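PDB 2OG5: L-asparagine oxygenase from Streptomyces coelicolor, which catalyses the iron(II)- and 2-oxoglutarate-dependent 3-hydroxylation of L-asparagine to (2S,3S)-3-hydroxyasparagine, a building block of the calcium-dependent lipopeptide antibiotic. Local coordinates for residues A210-V215 against N306-H311. Sequence-based numbering, arbitrary orientation.
With NA (sodium ion), chain B.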
loop_
_atom_site.group_PDB
_atom_site.type_symbol
_atom_site.label_atom_id
_atom_site.label_comp_id
_atom_site.label_asym_id
_atom_site.label_seq_id
_atom_site.Cartn_x
_atom_site.Cartn_y
_atom_site.Cartn_z
ATOM N N ALA A 210 6.930 4.619 -8.377
ATOM C CA ALA A 210 8.031 4.428 -9.327
ATOM C C ALA A 210 8.513 2.984 -9.310
ATOM O O ALA A 210 8.823 2.441 -8.257
ATOM C CB ALA A 210 9.173 5.358 -9.003
ATOM N N CYS A 211 8.587 2.380 -10.489
ATOM C CA CYS A 211 8.877 0.956 -10.615
ATOM C C CYS A 211 10.304 0.733 -11.057
ATOM O O CYS A 211 10.796 1.411 -11.975
ATOM C CB CYS A 211 7.901 0.328 -11.608
ATOM S SG CYS A 211 7.981 -1.472 -11.741
ATOM N N VAL A 212 10.968 -0.222 -10.414
ATOM C CA VAL A 212 12.332 -0.603 -10.793
ATOM C C VAL A 212 12.417 -1.019 -12.270
ATOM O O VAL A 212 13.473 -0.868 -12.892
ATOM C CB VAL A 212 12.888 -1.730 -9.892
ATOM C CG1 VAL A 212 12.175 -3.049 -10.150
ATOM C CG2 VAL A 212 14.405 -1.885 -10.085
ATOM N N ARG A 213 11.315 -1.503 -12.845
ATOM C CA ARG A 213 11.285 -1.880 -14.273
ATOM C C ARG A 213 11.494 -0.697 -15.227
ATOM O O ARG A 213 12.051 -0.869 -16.318
ATOM C CB ARG A 213 9.975 -2.587 -14.634
ATOM C CG ARG A 213 9.820 -3.933 -13.954
ATOM C CD ARG A 213 8.468 -4.585 -14.194
ATOM N NE ARG A 213 8.478 -5.891 -13.542
ATOM C CZ ARG A 213 7.455 -6.439 -12.883
ATOM N NH1 ARG A 213 6.290 -5.835 -12.786
ATOM N NH2 ARG A 213 7.612 -7.621 -12.314
ATOM N N ARG A 214 11.024 0.486 -14.831
ATOM C CA ARG A 214 11.232 1.699 -15.623
ATOM C C ARG A 214 12.642 2.225 -15.480
ATOM O O ARG A 214 13.156 2.823 -16.416
ATOM C CB ARG A 214 10.276 2.828 -15.229
ATOM C CG ARG A 214 8.799 2.566 -15.451
ATOM C CD ARG A 214 8.465 2.440 -16.923
ATOM N NE ARG A 214 7.032 2.578 -17.187
ATOM C CZ ARG A 214 6.472 2.392 -18.379
ATOM N NH1 ARG A 214 7.218 2.083 -19.435
ATOM N NH2 ARG A 214 5.162 2.535 -18.527
ATOM N N VAL A 215 13.266 2.043 -14.318
ATOM C CA VAL A 215 14.556 2.686 -14.076
ATOM C C VAL A 215 15.775 1.812 -14.336
ATOM O O VAL A 215 16.802 2.341 -14.759
ATOM C CB VAL A 215 14.671 3.326 -12.667
ATOM C CG1 VAL A 215 13.441 4.187 -12.370
ATOM C CG2 VAL A 215 14.863 2.307 -11.606
ATOM N N ASN A 306 4.571 -3.986 -4.120
ATOM C CA ASN A 306 5.643 -3.557 -3.237
ATOM C C ASN A 306 6.937 -4.329 -3.429
ATOM O O ASN A 306 7.953 -3.977 -2.804
ATOM C CB ASN A 306 5.174 -3.683 -1.777
ATOM C CG ASN A 306 6.054 -2.919 -0.792
ATOM O OD1 ASN A 306 6.407 -1.750 -1.025
ATOM N ND2 ASN A 306 6.382 -3.558 0.334
ATOM N N ARG A 307 6.919 -5.367 -4.266
ATOM C CA ARG A 307 8.157 -6.088 -4.616
ATOM C C ARG A 307 8.996 -5.304 -5.628
ATOM O O ARG A 307 10.227 -5.434 -5.638
ATOM C CB ARG A 307 7.861 -7.464 -5.235
ATOM C CG ARG A 307 7.566 -8.619 -4.285
ATOM C CD ARG A 307 6.131 -8.686 -3.842
ATOM N NE ARG A 307 5.170 -8.763 -4.939
ATOM C CZ ARG A 307 4.606 -9.871 -5.415
ATOM N NH1 ARG A 307 4.848 -11.057 -4.886
ATOM N NH2 ARG A 307 3.761 -9.789 -6.427
ATOM N N VAL A 308 8.340 -4.507 -6.475
ATOM C CA VAL A 308 9.007 -3.854 -7.605
ATOM C C VAL A 308 8.794 -2.341 -7.673
ATOM O O VAL A 308 9.439 -1.669 -8.477
ATOM C CB VAL A 308 8.587 -4.469 -8.958
ATOM C CG1 VAL A 308 9.117 -5.888 -9.089
ATOM C CG2 VAL A 308 7.079 -4.413 -9.150
ATOM N N THR A 309 7.922 -1.800 -6.828
ATOM C CA THR A 309 7.526 -0.404 -6.925
ATOM C C THR A 309 7.615 0.275 -5.574
ATOM O O THR A 309 7.084 -0.247 -4.589
ATOM C CB THR A 309 6.097 -0.314 -7.496
ATOM O OG1 THR A 309 6.111 -0.878 -8.806
ATOM C CG2 THR A 309 5.579 1.127 -7.591
ATOM N N VAL A 310 8.301 1.417 -5.545
ATOM C CA VAL A 310 8.334 2.307 -4.395
ATOM C C VAL A 310 7.243 3.358 -4.523
ATOM O O VAL A 310 6.756 3.631 -5.621
ATOM C CB VAL A 310 9.699 3.004 -4.249
ATOM C CG1 VAL A 310 10.811 1.978 -4.002
ATOM C CG2 VAL A 310 10.045 3.859 -5.493
ATOM N N HIS A 311 6.834 3.935 -3.398
ATOM C CA HIS A 311 5.851 5.015 -3.451
ATOM C C HIS A 311 6.220 6.143 -2.514
ATOM O O HIS A 311 7.006 5.988 -1.575
ATOM C CB HIS A 311 4.439 4.493 -3.159
ATOM C CG HIS A 311 4.231 4.060 -1.744
ATOM N ND1 HIS A 311 4.602 2.812 -1.284
ATOM C CD2 HIS A 311 3.686 4.707 -0.686
ATOM C CE1 HIS A 311 4.291 2.710 -0.005
ATOM N NE2 HIS A 311 3.740 3.847 0.385
HETATM NA NA NA B . 4.081 3.778 2.461
HETATM O O HOH W 1 4.197 3.998 4.401
HETATM O O HOH W 2 3.190 5.601 2.658
HETATM O O HOH W 3 1.538 3.673 2.487
#
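C211 turns its SG away from its own amide nitrogen (chi1 -173°), which lays the sulfur beside V308, 4.0 Å from V308 CG2, while V308 CG1, opposite its own carbonyl carbon (chi1 -68°), lies over one face of the R213 guanidinium. That methyl sits 3.9 Å from the guanidinium plane, offset toward its rim; a salt bridge to D259 and hydrogen bonds to G95 and S94 hold the group. The V212 and V308 side chains cross at about a right angle, V212 CG1 lying 4.0 Å from V308 CB. The backbones pair antiparallel: A210 and V310 exchange two N-H...O bonds, A210 N to V310 O at 2.9 Å being nearly straight, and C211 faces T309 as the non-hydrogen-bonded pair. Past the strand end V212 N still bonds to V308 O (2.9 Å). C211 is the N-cap of helix 212-215, its SG accepting from R213 N at 3.5 Å. On the C211 face, the T309 hydroxyl shares its one hydrogen between D97 O and G98 O. H311 joins H179 and E181 at the iron site, here holding sodium. In this jelly-roll oxygenase, strand 309-313 runs between strands 207-211 and 176-179, with A210 and V310 against F287 of helix 274-290.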